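PDB 5UEB: NegoA.19184.a from Neisseria gonorrhoeae, which is of unknown function but belongs to the DUF4265 family and combines a barrel-like antiparallel sheet with a ferredoxin-like domain. Local coordinates for residues 38-43 with 52-57; 13-18 with 27-32; 86-91 with 109-114. All blocks are in the same frame, centred on the assembly; numbering follows the deposited sequence.

Contacts 1 and 2 belong to the same five-stranded antiparallel sheet. Both are partly buried. Strands 24-33 and 39-41 are neighbours there, and the backbones of Leu40 and Asn32 bond between the two contacts, whose centres lie about 10 Å apart. Each rests on main-chain hydrogen bonds, with aliphatic side chains inside. Both carry a buried acidic residue: Asp55 in the turn of contact 1, and Glu27 in contact 2, gripped by three backbone N-H groups. Contact 3 lies on the opposite side of the chain's centre, in the second sheet with its helices. It is a surface contact without hydrogen bonds between its segments. One phenylalanine ring on leucine carries it. Leu53 of contact 1 packs on Asn114 of contact 3.

Contact 1: residues 38-43 with 52-57; sequences NFLIQE and ALNDIV
Ile41 lays its CD1 against the CG1 methyl of Val57, at 3.8 Å, and the two side chains cross at about a right angle. Beside this pair, Phe39 CB touches Val57 CG2 at 3.9 Å. The Phe39 ring then leads away from segment 52-57 and packs on Leu13 and Ile33. Val57 also meets Leu13, so this face packs on strand 10-18. On the other face Leu40 CD1 approaches Ile56 CG1, and the same methyl sits 3.5 Å from Asn54 O.

The backbones hold these faces in register. Phe39 and Val57 form an antiparallel hydrogen-bonded pair, N to O in both directions. Leu40 and Ile56 are the non-hydrogen-bonded pair next to it. Ile41 N then donates to Asp55 O in a nearly straight bond of 3.0 Å. Beyond this bond the regular strand pairing gives way to a turn. Asn54 N still reaches Ile41 O at 2.8 Å, tilted 31° from the carbonyl plane, and Leu53 CD1 lies 3.5 Å from Gln42 C.

The turn is of type II and runs from Ala52 to Asp55. Asn54 takes the positive phi (71°) that its third position needs. Asp55 N closes the turn on Ala52 O. Asp55 OD2 also accepts from Ala52 N, which comes from above the carboxylate plane, while OD1 takes the backbone N of Ser75. The buried carboxylate thus ties the turn to a later loop. A water joins Gln42 NE2 to Asn54 OD1, donating to OD1 at 2.7 Å. Gln42 OE1 turns instead to Lys10. Together these features are those of an antiparallel strand pair entered through a type II turn, within the up-and-down meander of the five-stranded sheet.

Contact 2: residues 13-18 with 27-32; sequences LTVVYY and EILSGN. With EDO (1,2-ethanediol), chain M.
Val15 CG2 meets Leu29 CD1 at 3.9 Å on the inner face of a beta hairpin, made by strands 10-18 and 24-33. Leu13 shares this face and packs on Val57, Ile59, Leu66 and Phe68. The interior is therefore closed by strands from elsewhere in the sheet.

Four main-chain hydrogen bonds set the pairing. Leu13 and Leu29 are one hydrogen-bonded pair, and Val15 and Glu27 the next. The bond from Val15 N to Glu27 O is almost straight, at 2.8 Å. Between them lies the non-hydrogen-bonded pair of Thr14 and Ile28. Here Ile28 CA comes within 3.2 Å of Leu13 O, in a CA-H...O contact. The strands are twisted, with 145° between their directions.

Tyr17 lies farther along. Its CG sits between the backbone N and the carbonyl carbon (chi1 65°). From there the ring reaches the partner strand, where Tyr17 CE1 touches Glu27 CB at 3.9 Å. The ring presents its edge, near the plane, to Glu27 N.

The Glu27 chain is extended, so its carboxylate is carried well clear of its own strand. OE1 accepts from the backbone N of Leu46, and OE2 from those of Phe47 and Ala48. This buried group is gripped by three N-H donors. It pins the hairpin to the segment that follows strand 39-41.

Thr14 also bonds through its backbone to Leu66 and Phe68. Strand 10-18 thus joins strand 65-73, consistent with closure of the sheet into a small barrel. On the outer face an ethanediol, probably from the crystallisation liquor, bonds to Leu66 O and lies with its O1 2.6 Å from Thr14 OG1. Thr14 OG1 stands anti to its carbonyl carbon, 3.6 Å from Ile28 CG1.

Contact 3: residues 86-91 with 109-114; sequences DHFPKD and NYLSVN
Asp86 and Asn109 bring the two backbones closest, with CA atoms 6.3 Å apart, and no hydrogen bond joins the segments. They belong to a domain with a ferredoxin-like beta-alpha-beta-beta-alpha-beta order. Segment 86-91 leads from strand 78-84 into helix 90-98. Segment 109-114 runs onto strand 110-115, which lies next to strand 78-84 in the sheet. The backbones of Asn109 and Val84 bond at the end of strand 78-84, before the chain leaves the sheet for the helix. Pro89 is the N-cap of the helix.

Phe88 fills the corner between helix and sheet. Its CG stands beside the backbone N, anti to the carbonyl carbon (chi1 -71°), and the ring beyond it packs on Leu111. Leu111 covers one face of it. Leu111 CD1 is 3.7 Å from the ring centroid and close to the ring normal, a CH-pi contact. Leu111 CG comes to 3.5 Å from Phe88 CZ, near the rim of the same face. Tyr110 N is met instead by the ring edge, with Phe88 CZ 3.8 Å away.

Other parts of the domain complete the packing. Phe88 also touches Ile82 of the neighbouring strand and Leu93 of the helix, while Leu111 continues onto Ile103 and Lys105. The ring thus joins helix 90-98 to the sheet. Tyr110 CB points away from segment 86-91, and the Tyr110 OH bonds to Leu46 O.

At the exposed end, His87 ND1 donates to Asp86 OD1, nearly straight at 169° and in the plane of the imidazole. The CB atoms of Asp86 and His87 point away from segment 109-114. What Asp86 offers across the contact is its backbone: Asn109 ND2 comes to 3.5 Å from Asp86 CA and 3.7 Å from Asp86 O, without a hydrogen bond.

Contact 1: residues 38-43 with 52-57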
# COMPACT_ATOMS: atom_id res chain seq x y z
N ASN B 38 6.26 -15.86 6.60
CA ASN B 38 6.18 -14.41 6.69
C ASN B 38 7.17 -13.89 7.73
O ASN B 38 7.91 -14.66 8.36
CB ASN B 38 4.75 -13.98 7.00
CG ASN B 38 3.82 -14.24 5.84
OD1 ASN B 38 4.17 -14.00 4.68
ND2 ASN B 38 2.63 -14.77 6.13
N PHE B 39 7.20 -12.57 7.92
CA PHE B 39 8.26 -11.91 8.68
C PHE B 39 7.61 -11.02 9.74
O PHE B 39 6.80 -10.14 9.41
CB PHE B 39 9.12 -11.08 7.72
CG PHE B 39 10.36 -10.48 8.33
CD1 PHE B 39 10.30 -9.35 9.14
CD2 PHE B 39 11.61 -10.98 8.00
CE1 PHE B 39 11.46 -8.78 9.65
CE2 PHE B 39 12.78 -10.42 8.52
CZ PHE B 39 12.71 -9.33 9.35
N LEU B 40 7.95 -11.25 11.00
CA LEU B 40 7.47 -10.42 12.11
C LEU B 40 8.47 -9.29 12.34
O LEU B 40 9.62 -9.55 12.70
CB LEU B 40 7.32 -11.27 13.37
CG LEU B 40 6.93 -10.55 14.68
CD1 LEU B 40 5.53 -9.99 14.55
CD2 LEU B 40 7.03 -11.51 15.88
N ILE B 41 8.04 -8.04 12.13
CA ILE B 41 8.91 -6.89 12.32
C ILE B 41 9.08 -6.63 13.81
O ILE B 41 8.10 -6.53 14.55
CB ILE B 41 8.30 -5.66 11.61
CG1 ILE B 41 8.32 -5.87 10.09
CG2 ILE B 41 9.07 -4.39 11.99
CD1 ILE B 41 7.54 -4.79 9.31
N GLN B 42 10.34 -6.54 14.26
CA GLN B 42 10.64 -6.41 15.68
C GLN B 42 11.41 -5.13 16.02
O GLN B 42 12.02 -5.04 17.09
CB GLN B 42 11.36 -7.66 16.19
CG GLN B 42 10.48 -8.90 16.04
CD GLN B 42 11.13 -10.12 16.63
OE1 GLN B 42 12.27 -10.45 16.30
NE2 GLN B 42 10.42 -10.80 17.53
N GLU B 43 11.39 -4.14 15.13
CA GLU B 43 11.95 -2.83 15.40
C GLU B 43 10.93 -1.80 14.97
O GLU B 43 10.10 -2.06 14.09
CB GLU B 43 13.23 -2.58 14.58
CG GLU B 43 14.39 -3.48 14.92
CD GLU B 43 15.67 -3.00 14.26
OE1 GLU B 43 16.48 -2.34 14.94
OE2 GLU B 43 15.85 -3.27 13.05
N ALA B 52 4.65 -0.73 11.19
CA ALA B 52 4.76 -0.57 12.63
C ALA B 52 5.39 -1.82 13.24
O ALA B 52 5.35 -2.91 12.68
CB ALA B 52 3.40 -0.33 13.29
N LEU B 53 5.97 -1.60 14.42
CA LEU B 53 6.46 -2.70 15.26
C LEU B 53 5.41 -3.80 15.36
O LEU B 53 4.22 -3.53 15.58
CB LEU B 53 6.73 -2.13 16.66
CG LEU B 53 7.19 -3.10 17.75
CD1 LEU B 53 8.59 -3.62 17.43
CD2 LEU B 53 7.17 -2.42 19.12
N ASN B 54 5.86 -5.04 15.19
CA ASN B 54 5.05 -6.25 15.32
C ASN B 54 4.04 -6.44 14.19
O ASN B 54 3.24 -7.37 14.25
CB ASN B 54 4.44 -6.42 16.72
CG ASN B 54 5.51 -6.67 17.77
OD1 ASN B 54 6.52 -7.32 17.48
ND2 ASN B 54 5.31 -6.15 18.97
N ASP B 55 4.11 -5.64 13.13
CA ASP B 55 3.42 -5.99 11.89
C ASP B 55 4.00 -7.28 11.32
O ASP B 55 5.19 -7.58 11.49
CB ASP B 55 3.61 -4.89 10.84
CG ASP B 55 2.72 -3.66 11.07
OD1 ASP B 55 1.89 -3.63 12.01
OD2 ASP B 55 2.86 -2.71 10.27
N ILE B 56 3.15 -8.06 10.64
CA ILE B 56 3.57 -9.26 9.93
C ILE B 56 3.50 -8.97 8.44
O ILE B 56 2.47 -8.50 7.95
CB ILE B 56 2.71 -10.48 10.30
CG1 ILE B 56 2.85 -10.81 11.79
CG2 ILE B 56 3.11 -11.70 9.47
CD1 ILE B 56 1.83 -11.84 12.29
N VAL B 57 4.59 -9.22 7.73
CA VAL B 57 4.70 -8.85 6.33
C VAL B 57 5.17 -10.05 5.51
O VAL B 57 5.85 -10.95 6.02
CB VAL B 57 5.64 -7.64 6.10
CG1 VAL B 57 5.14 -6.41 6.88
CG2 VAL B 57 7.08 -8.00 6.49
O HOH W 1 8.15 -9.03 18.70

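Contact 2: residues 13-18 with 27-32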
# COMPACT_ATOMS: atom_id res chain seq x y z
N LEU B 13 15.11 -7.67 7.02
CA LEU B 13 14.35 -7.37 5.81
C LEU B 13 14.72 -5.97 5.34
O LEU B 13 14.86 -5.06 6.17
CB LEU B 13 12.88 -7.36 6.21
CG LEU B 13 11.85 -7.34 5.11
CD1 LEU B 13 12.11 -8.53 4.25
CD2 LEU B 13 10.50 -7.40 5.77
N THR B 14 14.86 -5.78 4.03
CA THR B 14 15.01 -4.45 3.44
C THR B 14 13.66 -3.95 2.93
O THR B 14 12.98 -4.66 2.18
CB THR B 14 16.03 -4.45 2.31
OG1 THR B 14 17.31 -4.82 2.83
CG2 THR B 14 16.12 -3.07 1.65
N VAL B 15 13.26 -2.75 3.35
CA VAL B 15 12.07 -2.08 2.84
C VAL B 15 12.53 -1.00 1.87
O VAL B 15 13.23 -0.07 2.27
CB VAL B 15 11.25 -1.45 3.97
CG1 VAL B 15 9.97 -0.81 3.41
CG2 VAL B 15 10.90 -2.48 5.02
N VAL B 16 12.15 -1.13 0.60
CA VAL B 16 12.40 -0.09 -0.39
C VAL B 16 11.20 0.86 -0.38
O VAL B 16 10.04 0.41 -0.38
CB VAL B 16 12.61 -0.69 -1.79
CG1 VAL B 16 12.87 0.41 -2.81
CG2 VAL B 16 13.77 -1.67 -1.78
N TYR B 17 11.47 2.16 -0.31
CA TYR B 17 10.39 3.14 -0.20
C TYR B 17 10.85 4.44 -0.84
O TYR B 17 12.03 4.62 -1.15
CB TYR B 17 9.99 3.36 1.28
CG TYR B 17 11.08 3.98 2.12
CD1 TYR B 17 12.13 3.21 2.62
CD2 TYR B 17 11.07 5.34 2.42
CE1 TYR B 17 13.15 3.78 3.35
CE2 TYR B 17 12.09 5.92 3.17
CZ TYR B 17 13.12 5.13 3.64
OH TYR B 17 14.14 5.71 4.37
N TYR B 18 9.91 5.35 -1.05
CA TYR B 18 10.23 6.70 -1.47
C TYR B 18 10.20 7.60 -0.25
O TYR B 18 9.25 7.56 0.54
CB TYR B 18 9.27 7.20 -2.56
CG TYR B 18 9.50 6.53 -3.89
CD1 TYR B 18 10.50 6.97 -4.75
CD2 TYR B 18 8.73 5.44 -4.28
CE1 TYR B 18 10.72 6.35 -5.97
CE2 TYR B 18 8.93 4.82 -5.50
CZ TYR B 18 9.93 5.27 -6.34
OH TYR B 18 10.14 4.65 -7.55
N GLU B 27 15.37 0.94 4.00
CA GLU B 27 15.55 0.78 5.44
C GLU B 27 15.55 -0.71 5.78
O GLU B 27 14.65 -1.44 5.34
CB GLU B 27 14.43 1.47 6.23
CG GLU B 27 14.56 1.22 7.73
CD GLU B 27 13.62 2.05 8.59
OE1 GLU B 27 13.72 1.90 9.82
OE2 GLU B 27 12.81 2.84 8.06
N ILE B 28 16.53 -1.15 6.56
CA ILE B 28 16.61 -2.55 6.99
C ILE B 28 15.98 -2.67 8.37
O ILE B 28 16.28 -1.88 9.27
CB ILE B 28 18.07 -3.05 7.02
CG1 ILE B 28 18.66 -2.96 5.62
CG2 ILE B 28 18.12 -4.50 7.54
CD1 ILE B 28 20.14 -3.33 5.56
N LEU B 29 15.09 -3.66 8.53
CA LEU B 29 14.41 -3.91 9.80
C LEU B 29 14.72 -5.32 10.30
O LEU B 29 14.67 -6.29 9.53
CB LEU B 29 12.89 -3.78 9.64
CG LEU B 29 12.38 -2.38 9.29
CD1 LEU B 29 10.91 -2.45 8.93
CD2 LEU B 29 12.60 -1.42 10.45
N SER B 30 15.03 -5.43 11.58
CA SER B 30 15.25 -6.72 12.20
C SER B 30 13.92 -7.35 12.61
O SER B 30 12.96 -6.65 12.94
CB SER B 30 16.13 -6.57 13.45
OG SER B 30 17.41 -6.06 13.11
N GLY B 31 13.88 -8.67 12.57
CA GLY B 31 12.68 -9.37 12.98
C GLY B 31 12.87 -10.87 13.08
O GLY B 31 13.99 -11.36 13.29
N ASN B 32 11.78 -11.61 12.92
CA ASN B 32 11.80 -13.07 13.10
C ASN B 32 10.99 -13.69 11.97
O ASN B 32 9.87 -13.26 11.70
CB ASN B 32 11.18 -13.43 14.46
CG ASN B 32 11.79 -14.68 15.09
OD1 ASN B 32 12.54 -14.58 16.06
ND2 ASN B 32 11.45 -15.86 14.56
C1 EDO M . 18.25 -7.57 4.11
O1 EDO M . 17.64 -7.35 2.83
C2 EDO M . 19.17 -8.78 3.99
O2 EDO M . 18.39 -9.94 3.70

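Contact 3: residues 86-91 with 109-114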
# COMPACT_ATOMS: atom_id res chain seq x y z
N ASP B 86 16.63 20.94 18.76
CA ASP B 86 17.81 20.76 19.62
C ASP B 86 17.55 19.85 20.81
O ASP B 86 18.49 19.25 21.34
CB ASP B 86 18.36 22.11 20.07
CG ASP B 86 17.32 22.95 20.81
OD1 ASP B 86 16.98 22.58 21.95
OD2 ASP B 86 16.87 23.97 20.26
N HIS B 87 16.30 19.74 21.26
CA HIS B 87 16.01 18.87 22.39
C HIS B 87 14.55 18.45 22.33
O HIS B 87 13.70 19.19 21.82
CB HIS B 87 16.29 19.58 23.72
CG HIS B 87 15.24 20.57 24.11
ND1 HIS B 87 15.21 21.86 23.62
CD2 HIS B 87 14.17 20.45 24.93
CE1 HIS B 87 14.17 22.49 24.13
NE2 HIS B 87 13.52 21.66 24.93
N PHE B 88 14.27 17.26 22.86
CA PHE B 88 12.89 16.83 23.07
C PHE B 88 12.41 17.36 24.41
O PHE B 88 13.05 17.08 25.44
CB PHE B 88 12.80 15.30 23.03
CG PHE B 88 13.02 14.73 21.65
CD1 PHE B 88 11.95 14.60 20.78
CD2 PHE B 88 14.28 14.35 21.23
CE1 PHE B 88 12.14 14.09 19.50
CE2 PHE B 88 14.48 13.84 19.95
CZ PHE B 88 13.41 13.71 19.09
N PRO B 89 11.34 18.15 24.45
CA PRO B 89 10.89 18.72 25.73
C PRO B 89 10.53 17.63 26.73
O PRO B 89 9.97 16.59 26.37
CB PRO B 89 9.65 19.53 25.33
CG PRO B 89 9.85 19.85 23.89
CD PRO B 89 10.58 18.67 23.30
N LYS B 90 10.83 17.90 28.00
CA LYS B 90 10.62 16.90 29.05
C LYS B 90 9.15 16.50 29.15
O LYS B 90 8.84 15.31 29.36
CB LYS B 90 11.13 17.44 30.40
N ASP B 91 8.23 17.46 29.01
CA ASP B 91 6.82 17.11 29.13
C ASP B 91 6.33 16.26 27.97
O ASP B 91 5.42 15.44 28.15
CB ASP B 91 5.95 18.36 29.36
CG ASP B 91 5.95 19.32 28.19
OD1 ASP B 91 6.84 19.24 27.31
OD2 ASP B 91 5.06 20.20 28.16
N ASN B 109 18.39 14.14 17.46
CA ASN B 109 17.28 15.03 17.16
C ASN B 109 16.10 14.35 16.47
O ASN B 109 15.19 15.04 16.00
CB ASN B 109 17.75 16.22 16.32
CG ASN B 109 18.90 16.97 16.96
OD1 ASN B 109 20.04 16.88 16.52
ND2 ASN B 109 18.60 17.71 18.03
N TYR B 110 16.08 13.02 16.41
CA TYR B 110 15.05 12.31 15.68
C TYR B 110 14.63 11.08 16.46
O TYR B 110 15.48 10.33 16.96
CB TYR B 110 15.55 11.86 14.30
CG TYR B 110 14.49 11.26 13.39
CD1 TYR B 110 14.15 9.90 13.46
CD2 TYR B 110 13.84 12.04 12.45
CE1 TYR B 110 13.19 9.36 12.63
CE2 TYR B 110 12.87 11.51 11.62
CZ TYR B 110 12.56 10.17 11.70
OH TYR B 110 11.60 9.65 10.86
N LEU B 111 13.32 10.87 16.56
CA LEU B 111 12.75 9.70 17.19
C LEU B 111 11.65 9.15 16.31
O LEU B 111 10.91 9.90 15.68
CB LEU B 111 12.07 10.06 18.53
CG LEU B 111 12.91 10.36 19.77
CD1 LEU B 111 12.01 10.77 20.92
CD2 LEU B 111 13.73 9.13 20.13
N SER B 112 11.53 7.83 16.28
CA SER B 112 10.31 7.19 15.83
C SER B 112 9.69 6.50 17.03
O SER B 112 10.38 5.80 17.78
CB SER B 112 10.60 6.22 14.69
OG SER B 112 9.45 5.96 13.92
N VAL B 113 8.39 6.72 17.23
CA VAL B 113 7.67 6.32 18.43
C VAL B 113 6.58 5.34 18.06
O VAL B 113 5.79 5.60 17.14
CB VAL B 113 7.07 7.55 19.14
CG1 VAL B 113 6.36 7.13 20.42
CG2 VAL B 113 8.16 8.59 19.41
N ASN B 114 6.51 4.24 18.80
CA ASN B 114 5.43 3.27 18.68
C ASN B 114 4.39 3.53 19.75
O ASN B 114 4.72 3.59 20.94
CB ASN B 114 5.95 1.84 18.88
CG ASN B 114 4.85 0.82 18.69
OD1 ASN B 114 4.50 0.50 17.56
ND2 ASN B 114 4.29 0.33 19.80